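SAHS4 (Ramazzottius varieornatus, PDB 5Z4G) is a secreted, zinc-binding member of the tardigrade SAHS family that probably acts as a molecular shield when water is scarce. Local coordinates at residues L54-K64 / V76-H85; A136-T144 / G152-H160. All coordinates share one frame; numbering follows the deposited sequence.

Contact 1 of 2, residues L54-K64 / V76-H85; sequences LYNGKQKTLLK and VQTSFPGTEH. With ZN (zinc ion), chain D.
Aromatic packing joins Y55 to F80 in an offset edge-to-face pair: the edge of F80 is turned to the face of Y55, the ring planes stand at 81° and the centroids lie 5.5 Å apart. CB of L54 touches F80 CE2, and T61 runs alongside F80, its OG1 3.0 Å from F80 CE2. The T61 rotamer leaves OG1 beside its own backbone N, where it is hydrogen-bonded to R154, and puts CG2 over one face of the F80 ring. At the other end of L54, CD2 lies over the centre of the H85 ring as a CH-pi contact, 3.9 Å from the centroid.

Polar side-chain bonds gather at Q59, whose chain bends at chi2 (62°) and brings NE2 to two carbonyls: P81 O at 2.8 Å, approached from above the carbonyl plane, and K60 O at 3.0 Å, on a lone pair. Shortening this side chain to alanine is likely to leave P81 O without its amide donor and the F80-T83 turn less firmly tied to K60. That type II turn is closed by T83, as N and OG1 both donate to F80 O.

Apolar contacts continue with L62 CD1 against P81 CG. On the opposite face of the sheet, L63 CD1 packs against T78 CG2.

Backbone bonds pair L62 with S79 and K64 with Q77 in both directions; L62 N to S79 O, at 2.9 Å, is almost straight.

H85 ND1 binds zinc at 2.1 Å, and H101 supplies another ligand. The arrangement is an antiparallel beta hairpin of the fatty-acid-binding-protein-like barrel, strand 62-66 with strand 74-79, leading by a turn into a zinc site.

Contact 2 of 2, residues A136-T144 / G152-H160; sequences ATGDDLEQT and GKRWYKKIH
The Y156 ring has Q143 OE1 at its edge, in plane, where OH donates a 2.7 Å hydrogen bond to OE1 from above the amide carbonyl plane; ring and amide planes are 69° apart. L141 CD2 reaches Y156 CD1 obliquely at 3.7 Å. One W155 conformer has E142 beside it, CG lying obliquely to the ring, 3.5 Å from W155 NE1, carboxylate and ring planes 34° apart. These groups belong to an antiparallel beta hairpin, strands 140-147 and 150-159, with Y156, L141 and Q143 on one face of the sheet and W155 and E142 on the other. Paired backbone bonds join L141 to Y156 and Q143 to R154.

Q143 extends with CG anti to the backbone N (chi1 178°), which carries OE1 across to the tyrosine, while its NE2 is held by Y134. R154 NH1, which also meets T61, donates to Y156 OH; the hydroxyl thus gives one bond, to Q143 OE1, and takes one.

Toward the type II' turn from T137 to D140, charges take over. One K157 conformer, bent at chi2 and chi3, lies alongside D140 and sets NZ 2.9 Å from D140 OD1, a salt bridge on the syn side of the carboxylate.

Contact 1 closes before contact 2 opens along the chain, and their centres lie about 15 Å apart. Both are hairpins of one antiparallel sheet, in which strand 26-30 runs between strand 62-66 of contact 1 and strand 150-159 of contact 2, bringing the early and the late strands of the barrel together. Where the two meet, T61 OG1 lies 2.8 Å from R154 NH1, a probable hydrogen bond, and R154 NH1 also packs on Y55. Further along, L62 CD2 touches I159 CD1. The loop after strand 74-79 carries a zinc ligand, apart from this junction, while the C-terminal hairpin joins the first strands of the sheet through strand 26-30.

Contact 1 of 2, residues L54-K64 / V76-H85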
loop_
_atom_site.group_PDB
_atom_site.type_symbol
_atom_site.label_atom_id
_atom_site.label_comp_id
_atom_site.label_asym_id
_atom_site.label_seq_id
_atom_site.Cartn_x
_atom_site.Cartn_y
_atom_site.Cartn_z
ATOM N N LEU A 54 -0.896 -12.864 -6.281
ATOM C CA LEU A 54 -1.390 -12.368 -4.992
ATOM C C LEU A 54 -2.581 -11.425 -5.108
ATOM O O LEU A 54 -3.256 -11.157 -4.112
ATOM C CB LEU A 54 -0.264 -11.722 -4.165
ATOM C CG LEU A 54 0.686 -12.593 -3.322
ATOM C CD1 LEU A 54 0.004 -13.811 -2.705
ATOM C CD2 LEU A 54 1.924 -13.006 -4.099
ATOM N N TYR A 55 -2.840 -10.946 -6.326
ATOM C CA TYR A 55 -3.929 -10.005 -6.596
ATOM C C TYR A 55 -4.965 -10.564 -7.575
ATOM O O TYR A 55 -6.005 -9.946 -7.807
ATOM C CB TYR A 55 -3.361 -8.653 -7.059
ATOM C CG TYR A 55 -2.328 -8.095 -6.098
ATOM C CD1 TYR A 55 -2.718 -7.446 -4.920
ATOM C CD2 TYR A 55 -0.959 -8.244 -6.350
ATOM C CE1 TYR A 55 -1.775 -6.947 -4.029
ATOM C CE2 TYR A 55 -0.007 -7.748 -5.466
ATOM C CZ TYR A 55 -0.419 -7.101 -4.309
ATOM O OH TYR A 55 0.520 -6.609 -3.431
ATOM N N ASN A 56 -4.675 -11.740 -8.132
ATOM C CA ASN A 56 -5.611 -12.462 -8.993
ATOM C C ASN A 56 -6.338 -13.561 -8.213
ATOM O O ASN A 56 -5.757 -14.201 -7.329
ATOM C CB ASN A 56 -4.884 -13.052 -10.211
ATOM C CG ASN A 56 -4.487 -11.993 -11.233
ATOM O OD1 ASN A 56 -3.302 -11.790 -11.505
ATOM N ND2 ASN A 56 -5.476 -11.317 -11.805
ATOM N N GLY A 57 -7.612 -13.763 -8.543
ATOM C CA GLY A 57 -8.428 -14.808 -7.923
ATOM C C GLY A 57 -9.153 -14.377 -6.663
ATOM O O GLY A 57 -9.441 -13.192 -6.472
ATOM N N LYS A 58 -9.441 -15.350 -5.800
ATOM C CA LYS A 58 -10.164 -15.109 -4.547
ATOM C C LYS A 58 -9.295 -14.529 -3.425
ATOM O O LYS A 58 -9.817 -14.195 -2.361
ATOM C CB LYS A 58 -10.864 -16.389 -4.069
ATOM C CG LYS A 58 -12.185 -16.676 -4.776
ATOM C CD LYS A 58 -12.966 -17.802 -4.108
ATOM C CE LYS A 58 -12.650 -19.160 -4.718
ATOM N NZ LYS A 58 -13.540 -20.226 -4.178
ATOM N N GLN A 59 -7.989 -14.392 -3.673
ATOM C CA GLN A 59 -7.027 -13.950 -2.658
ATOM C C GLN A 59 -7.282 -12.525 -2.150
ATOM O O GLN A 59 -7.234 -11.565 -2.912
ATOM C CB GLN A 59 -5.585 -14.085 -3.178
ATOM C CG GLN A 59 -4.508 -13.741 -2.153
ATOM C CD GLN A 59 -4.539 -14.659 -0.944
ATOM O OE1 GLN A 59 -4.323 -15.868 -1.059
ATOM N NE2 GLN A 59 -4.820 -14.091 0.218
ATOM N N LYS A 60 -7.557 -12.408 -0.854
ATOM C CA LYS A 60 -7.741 -11.103 -0.211
ATOM C C LYS A 60 -6.431 -10.503 0.281
ATOM O O LYS A 60 -5.498 -11.222 0.638
ATOM C CB LYS A 60 -8.731 -11.215 0.954
ATOM C CG LYS A 60 -10.151 -11.570 0.537
ATOM C CD LYS A 60 -10.819 -10.404 -0.171
ATOM C CE LYS A 60 -12.307 -10.622 -0.303
ATOM N NZ LYS A 60 -12.940 -9.455 -0.969
ATOM N N THR A 61 -6.384 -9.176 0.294
ATOM C CA THR A 61 -5.346 -8.429 0.976
ATOM C C THR A 61 -5.983 -7.745 2.173
ATOM O O THR A 61 -7.030 -7.096 2.043
ATOM C CB THR A 61 -4.747 -7.333 0.057
ATOM O OG1 THR A 61 -4.211 -7.925 -1.130
ATOM C CG2 THR A 61 -3.650 -6.523 0.754
ATOM N N LEU A 62 -5.340 -7.889 3.326
ATOM C CA LEU A 62 -5.678 -7.114 4.507
ATOM C C LEU A 62 -4.588 -6.083 4.749
ATOM O O LEU A 62 -3.401 -6.400 4.724
ATOM C CB LEU A 62 -5.862 -8.017 5.732
ATOM C CG LEU A 62 -6.883 -9.148 5.605
ATOM C CD1 LEU A 62 -6.986 -9.910 6.917
ATOM C CD2 LEU A 62 -8.252 -8.646 5.156
ATOM N N LEU A 63 -4.998 -4.847 4.981
ATOM C CA LEU A 63 -4.066 -3.772 5.227
ATOM C C LEU A 63 -4.433 -3.096 6.541
ATOM O O LEU A 63 -5.596 -2.782 6.773
ATOM C CB LEU A 63 -4.166 -2.804 4.054
ATOM C CG LEU A 63 -3.462 -1.474 4.042
ATOM C CD1 LEU A 63 -1.967 -1.673 4.172
ATOM C CD2 LEU A 63 -3.816 -0.833 2.708
ATOM N N LYS A 64 -3.449 -2.877 7.409
ATOM C CA LYS A 64 -3.717 -2.204 8.679
ATOM C C LYS A 64 -2.696 -1.105 8.921
ATOM O O LYS A 64 -1.499 -1.353 8.837
ATOM C CB LYS A 64 -3.731 -3.208 9.847
ATOM C CG LYS A 64 -4.209 -2.605 11.171
ATOM C CD LYS A 64 -4.607 -3.666 12.176
ATOM C CE LYS A 64 -3.458 -4.064 13.078
ATOM N NZ LYS A 64 -3.963 -4.504 14.409
ATOM N N VAL A 76 2.385 -0.371 10.090
ATOM C CA VAL A 76 1.647 -0.941 8.966
ATOM C C VAL A 76 1.835 -2.449 8.979
ATOM O O VAL A 76 2.924 -2.948 9.278
ATOM C CB VAL A 76 2.045 -0.315 7.593
ATOM C CG1 VAL A 76 3.547 -0.447 7.325
ATOM C CG2 VAL A 76 1.226 -0.908 6.440
ATOM N N GLN A 77 0.761 -3.156 8.653
ATOM C CA GLN A 77 0.787 -4.588 8.514
ATOM C C GLN A 77 -0.068 -4.954 7.321
ATOM O O GLN A 77 -1.199 -4.469 7.191
ATOM C CB GLN A 77 0.259 -5.253 9.787
ATOM C CG GLN A 77 0.259 -6.769 9.761
ATOM C CD GLN A 77 -0.480 -7.337 10.946
ATOM O OE1 GLN A 77 -1.710 -7.270 11.020
ATOM N NE2 GLN A 77 0.266 -7.898 11.888
ATOM N N THR A 78 0.492 -5.764 6.424
ATOM C CA THR A 78 -0.277 -6.340 5.331
ATOM C C THR A 78 -0.200 -7.849 5.427
ATOM O O THR A 78 0.826 -8.417 5.812
ATOM C CB THR A 78 0.197 -5.902 3.926
ATOM O OG1 THR A 78 1.555 -6.297 3.724
ATOM C CG2 THR A 78 0.073 -4.413 3.742
ATOM N N SER A 79 -1.305 -8.493 5.097
ATOM C CA SER A 79 -1.344 -9.948 5.030
ATOM C C SER A 79 -2.205 -10.384 3.870
ATOM O O SER A 79 -3.101 -9.654 3.434
ATOM C CB SER A 79 -1.830 -10.559 6.346
ATOM O OG SER A 79 -3.121 -10.100 6.689
ATOM N N PHE A 80 -1.899 -11.574 3.369
ATOM C CA PHE A 80 -2.648 -12.185 2.301
ATOM C C PHE A 80 -3.114 -13.530 2.868
ATOM O O PHE A 80 -2.425 -14.539 2.685
ATOM C CB PHE A 80 -1.758 -12.346 1.052
ATOM C CG PHE A 80 -1.335 -11.040 0.419
ATOM C CD1 PHE A 80 -0.283 -10.282 0.951
ATOM C CD2 PHE A 80 -1.973 -10.575 -0.729
ATOM C CE1 PHE A 80 0.102 -9.083 0.363
ATOM C CE2 PHE A 80 -1.581 -9.383 -1.328
ATOM C CZ PHE A 80 -0.549 -8.635 -0.781
ATOM N N PRO A 81 -4.274 -13.543 3.586
ATOM C CA PRO A 81 -4.782 -14.748 4.268
ATOM C C PRO A 81 -4.800 -15.976 3.359
ATOM O O PRO A 81 -5.375 -15.932 2.268
ATOM C CB PRO A 81 -6.211 -14.357 4.669
ATOM C CG PRO A 81 -6.184 -12.880 4.765
ATOM C CD PRO A 81 -5.217 -12.413 3.719
ATOM N N GLY A 82 -4.138 -17.041 3.813
ATOM C CA GLY A 82 -3.952 -18.264 3.033
ATOM C C GLY A 82 -2.519 -18.478 2.570
ATOM O O GLY A 82 -2.125 -19.605 2.282
ATOM N N THR A 83 -1.748 -17.392 2.494
ATOM C CA THR A 83 -0.355 -17.414 2.019
ATOM C C THR A 83 0.620 -16.899 3.094
ATOM O O THR A 83 0.192 -16.459 4.167
ATOM C CB THR A 83 -0.172 -16.575 0.729
ATOM O OG1 THR A 83 -0.333 -15.184 1.030
ATOM C CG2 THR A 83 -1.155 -16.983 -0.372
ATOM N N GLU A 84 1.919 -16.945 2.789
ATOM C CA GLU A 84 2.984 -16.518 3.716
ATOM C C GLU A 84 3.644 -15.170 3.343
ATOM O O GLU A 84 4.745 -14.857 3.823
ATOM C CB GLU A 84 4.066 -17.612 3.853
ATOM C CG GLU A 84 3.580 -19.064 3.881
ATOM C CD GLU A 84 2.665 -19.399 5.050
ATOM O OE1 GLU A 84 1.710 -20.178 4.839
ATOM O OE2 GLU A 84 2.890 -18.898 6.175
ATOM N N HIS A 85 2.988 -14.438 2.449
ATOM C CA HIS A 85 3.447 -13.128 2.049
ATOM C C HIS A 85 2.800 -12.167 3.023
ATOM O O HIS A 85 1.646 -11.755 2.855
ATOM C CB HIS A 85 3.080 -12.825 0.591
ATOM C CG HIS A 85 3.387 -13.945 -0.353
ATOM N ND1 HIS A 85 4.610 -14.090 -0.974
ATOM C CD2 HIS A 85 2.632 -14.989 -0.764
ATOM C CE1 HIS A 85 4.586 -15.168 -1.738
ATOM N NE2 HIS A 85 3.397 -15.732 -1.627
HETATM ZN ZN ZN D . 6.651 -13.581 -0.577
HETATM O O HOH W 1 -8.121 -14.537 0.894
#

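Contact 2 of 2, residues A136-T144 / G152-H160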
loop_
_atom_site.group_PDB
_atom_site.type_symbol
_atom_site.label_atom_id
_atom_site.label_comp_id
_atom_site.label_asym_id
_atom_site.label_seq_id
_atom_site.Cartn_x
_atom_site.Cartn_y
_atom_site.Cartn_z
ATOM N N ALA A 136 -9.114 7.918 1.825
ATOM C CA ALA A 136 -10.201 7.251 2.542
ATOM C C ALA A 136 -11.229 8.255 3.018
ATOM O O ALA A 136 -10.877 9.366 3.386
ATOM C CB ALA A 136 -9.666 6.440 3.720
ATOM N N THR A 137 -12.500 7.867 2.970
ATOM C CA THR A 137 -13.569 8.593 3.652
ATOM C C THR A 137 -14.455 7.520 4.250
ATOM O O THR A 137 -14.938 6.635 3.524
ATOM C CB THR A 137 -14.405 9.488 2.708
ATOM O OG1 THR A 137 -13.564 10.478 2.105
ATOM C CG2 THR A 137 -15.507 10.196 3.494
ATOM N N GLY A 138 -14.663 7.597 5.565
ATOM C CA GLY A 138 -15.495 6.634 6.272
ATOM C C GLY A 138 -15.005 5.218 6.050
ATOM O O GLY A 138 -13.815 4.922 6.241
ATOM N N ASP A 139 -15.911 4.361 5.586
ATOM C CA ASP A 139 -15.644 2.927 5.465
ATOM C C ASP A 139 -14.922 2.523 4.173
ATOM O O ASP A 139 -14.698 1.334 3.950
ATOM C CB ASP A 139 -16.947 2.117 5.586
ATOM C CG ASP A 139 -17.646 2.280 6.930
ATOM O OD1 ASP A 139 -17.010 2.681 7.926
ATOM O OD2 ASP A 139 -18.855 1.974 6.987
ATOM N N ASP A 140 -14.578 3.491 3.320
ATOM C CA ASP A 140 -14.003 3.194 1.999
ATOM C C ASP A 140 -12.616 3.782 1.803
ATOM O O ASP A 140 -12.369 4.942 2.148
ATOM C CB ASP A 140 -14.935 3.720 0.914
ATOM C CG ASP A 140 -16.321 3.126 1.020
ATOM O OD1 ASP A 140 -16.440 1.887 0.916
ATOM O OD2 ASP A 140 -17.283 3.889 1.238
ATOM N N LEU A 141 -11.715 2.969 1.256
ATOM C CA LEU A 141 -10.365 3.423 0.926
ATOM C C LEU A 141 -10.051 3.134 -0.533
ATOM O O LEU A 141 -10.297 2.024 -1.028
ATOM C CB LEU A 141 -9.323 2.768 1.846
ATOM C CG LEU A 141 -7.859 3.239 1.696
ATOM C CD1 LEU A 141 -7.179 3.271 3.059
ATOM C CD2 LEU A 141 -7.091 2.378 0.709
ATOM N N GLU A 142 -9.511 4.144 -1.220
ATOM C CA GLU A 142 -8.991 3.987 -2.577
ATOM C C GLU A 142 -7.467 4.043 -2.525
ATOM O O GLU A 142 -6.896 5.001 -2.006
ATOM C CB GLU A 142 -9.537 5.084 -3.518
ATOM C CG GLU A 142 -9.265 4.845 -5.010
ATOM C CD GLU A 142 -9.845 5.913 -5.943
ATOM O OE1 GLU A 142 -9.351 6.040 -7.086
ATOM O OE2 GLU A 142 -10.790 6.636 -5.560
ATOM N N GLN A 143 -6.826 3.008 -3.054
ATOM C CA GLN A 143 -5.370 2.930 -3.166
ATOM C C GLN A 143 -5.010 3.098 -4.641
ATOM O O GLN A 143 -5.348 2.259 -5.468
ATOM C CB GLN A 143 -4.879 1.585 -2.619
ATOM C CG GLN A 143 -3.376 1.341 -2.725
ATOM C CD GLN A 143 -2.995 -0.113 -2.472
ATOM O OE1 GLN A 143 -3.710 -1.035 -2.872
ATOM N NE2 GLN A 143 -1.851 -0.327 -1.835
ATOM N N THR A 144 -4.357 4.201 -4.964
ATOM C CA THR A 144 -3.985 4.499 -6.338
ATOM C C THR A 144 -2.485 4.263 -6.439
ATOM O O THR A 144 -1.738 4.681 -5.565
ATOM C CB THR A 144 -4.378 5.958 -6.686
ATOM O OG1 THR A 144 -5.779 6.143 -6.451
ATOM C CG2 THR A 144 -4.099 6.309 -8.133
ATOM N N GLY A 152 -2.956 2.183 -11.635
ATOM C CA GLY A 152 -3.993 1.260 -11.202
ATOM C C GLY A 152 -4.681 1.783 -9.953
ATOM O O GLY A 152 -4.140 2.628 -9.251
ATOM N N LYS A 153 -5.887 1.299 -9.683
ATOM C CA LYS A 153 -6.628 1.725 -8.494
ATOM C C LYS A 153 -7.279 0.519 -7.858
ATOM O O LYS A 153 -7.943 -0.266 -8.526
ATOM C CB LYS A 153 -7.689 2.783 -8.836
ATOM C CG LYS A 153 -7.164 4.033 -9.529
ATOM C CD LYS A 153 -8.283 4.908 -10.064
ATOM C CE LYS A 153 -7.725 6.095 -10.838
ATOM N NZ LYS A 153 -8.745 7.169 -11.019
ATOM N N ARG A 154 -7.069 0.370 -6.559
ATOM C CA ARG A 154 -7.694 -0.706 -5.801
ATOM C C ARG A 154 -8.528 -0.150 -4.663
ATOM O O ARG A 154 -8.130 0.817 -3.996
ATOM C CB ARG A 154 -6.628 -1.626 -5.240
ATOM C CG ARG A 154 -7.153 -2.990 -4.890
ATOM C CD ARG A 154 -6.035 -3.817 -4.341
ATOM N NE ARG A 154 -6.389 -5.225 -4.373
ATOM C CZ ARG A 154 -5.785 -6.156 -3.649
ATOM N NH1 ARG A 154 -4.818 -5.813 -2.803
ATOM N NH2 ARG A 154 -6.170 -7.418 -3.750
ATOM N N TRP A 155 -9.683 -0.772 -4.433
ATOM C CA TRP A 155 -10.585 -0.357 -3.362
ATOM C C TRP A 155 -10.627 -1.354 -2.217
ATOM O O TRP A 155 -10.528 -2.567 -2.423
ATOM C CB TRP A 155 -11.996 -0.104 -3.899
ATOM C CG TRP A 155 -12.067 1.119 -4.768
ATOM C CD1 TRP A 155 -12.411 2.383 -4.377
ATOM C CD2 TRP A 155 -11.765 1.199 -6.166
ATOM N NE1 TRP A 155 -12.350 3.246 -5.448
ATOM C CE2 TRP A 155 -11.957 2.547 -6.558
ATOM C CE3 TRP A 155 -11.358 0.262 -7.130
ATOM C CZ2 TRP A 155 -11.756 2.984 -7.875
ATOM C CZ3 TRP A 155 -11.157 0.698 -8.446
ATOM C CH2 TRP A 155 -11.357 2.050 -8.801
ATOM N N TYR A 156 -10.770 -0.808 -1.011
ATOM C CA TYR A 156 -10.835 -1.586 0.228
ATOM C C TYR A 156 -12.020 -1.121 1.056
ATOM O O TYR A 156 -12.422 0.044 0.962
ATOM C CB TYR A 156 -9.575 -1.375 1.080
ATOM C CG TYR A 156 -8.270 -1.824 0.459
ATOM C CD1 TYR A 156 -7.654 -1.077 -0.560
ATOM C CD2 TYR A 156 -7.621 -2.975 0.914
ATOM C CE1 TYR A 156 -6.472 -1.493 -1.131
ATOM C CE2 TYR A 156 -6.431 -3.406 0.342
ATOM C CZ TYR A 156 -5.851 -2.645 -0.670
ATOM O OH TYR A 156 -4.655 -3.013 -1.265
ATOM N N LYS A 157 -12.550 -2.031 1.874
ATOM C CA LYS A 157 -13.601 -1.737 2.849
ATOM C C LYS A 157 -13.017 -1.830 4.238
ATOM O O LYS A 157 -12.213 -2.728 4.517
ATOM C CB LYS A 157 -14.756 -2.746 2.723
ATOM C CG LYS A 157 -15.619 -2.610 1.476
ATOM C CD LYS A 157 -16.397 -1.300 1.389
ATOM C CE LYS A 157 -17.596 -1.223 2.322
ATOM N NZ LYS A 157 -18.391 0.011 2.059
ATOM N N LYS A 158 -13.427 -0.914 5.116
ATOM C CA LYS A 158 -12.959 -0.934 6.509
ATOM C C LYS A 158 -13.525 -2.144 7.229
ATOM O O LYS A 158 -14.701 -2.498 7.063
ATOM C CB LYS A 158 -13.345 0.340 7.246
ATOM C CG LYS A 158 -12.654 0.501 8.594
ATOM C CD LYS A 158 -13.073 1.781 9.288
ATOM C CE LYS A 158 -12.321 2.979 8.742
ATOM N NZ LYS A 158 -12.597 4.178 9.583
ATOM N N ILE A 159 -12.662 -2.790 8.002
ATOM C CA ILE A 159 -13.056 -3.970 8.787
ATOM C C ILE A 159 -12.599 -3.819 10.239
ATOM O O ILE A 159 -11.634 -3.106 10.510
ATOM C CB ILE A 159 -12.520 -5.293 8.175
ATOM C CG1 ILE A 159 -10.987 -5.253 8.013
ATOM C CG2 ILE A 159 -13.237 -5.594 6.857
ATOM C CD1 ILE A 159 -10.324 -6.582 7.710
ATOM N N HIS A 160 -13.286 -4.480 11.172
ATOM C CA HIS A 160 -12.900 -4.389 12.587
ATOM C C HIS A 160 -11.638 -5.187 12.908
ATOM O O HIS A 160 -10.826 -4.771 13.739
ATOM C CB HIS A 160 -14.047 -4.830 13.495
ATOM C CG HIS A 160 -15.230 -3.920 13.448
ATOM N ND1 HIS A 160 -16.477 -4.339 13.038
ATOM C CD2 HIS A 160 -15.350 -2.603 13.735
ATOM C CE1 HIS A 160 -17.318 -3.320 13.086
ATOM N NE2 HIS A 160 -16.659 -2.256 13.507
HETATM O O HOH W 2 -11.818 6.167 7.753
HETATM O O HOH W 3 -14.624 0.469 -0.680
#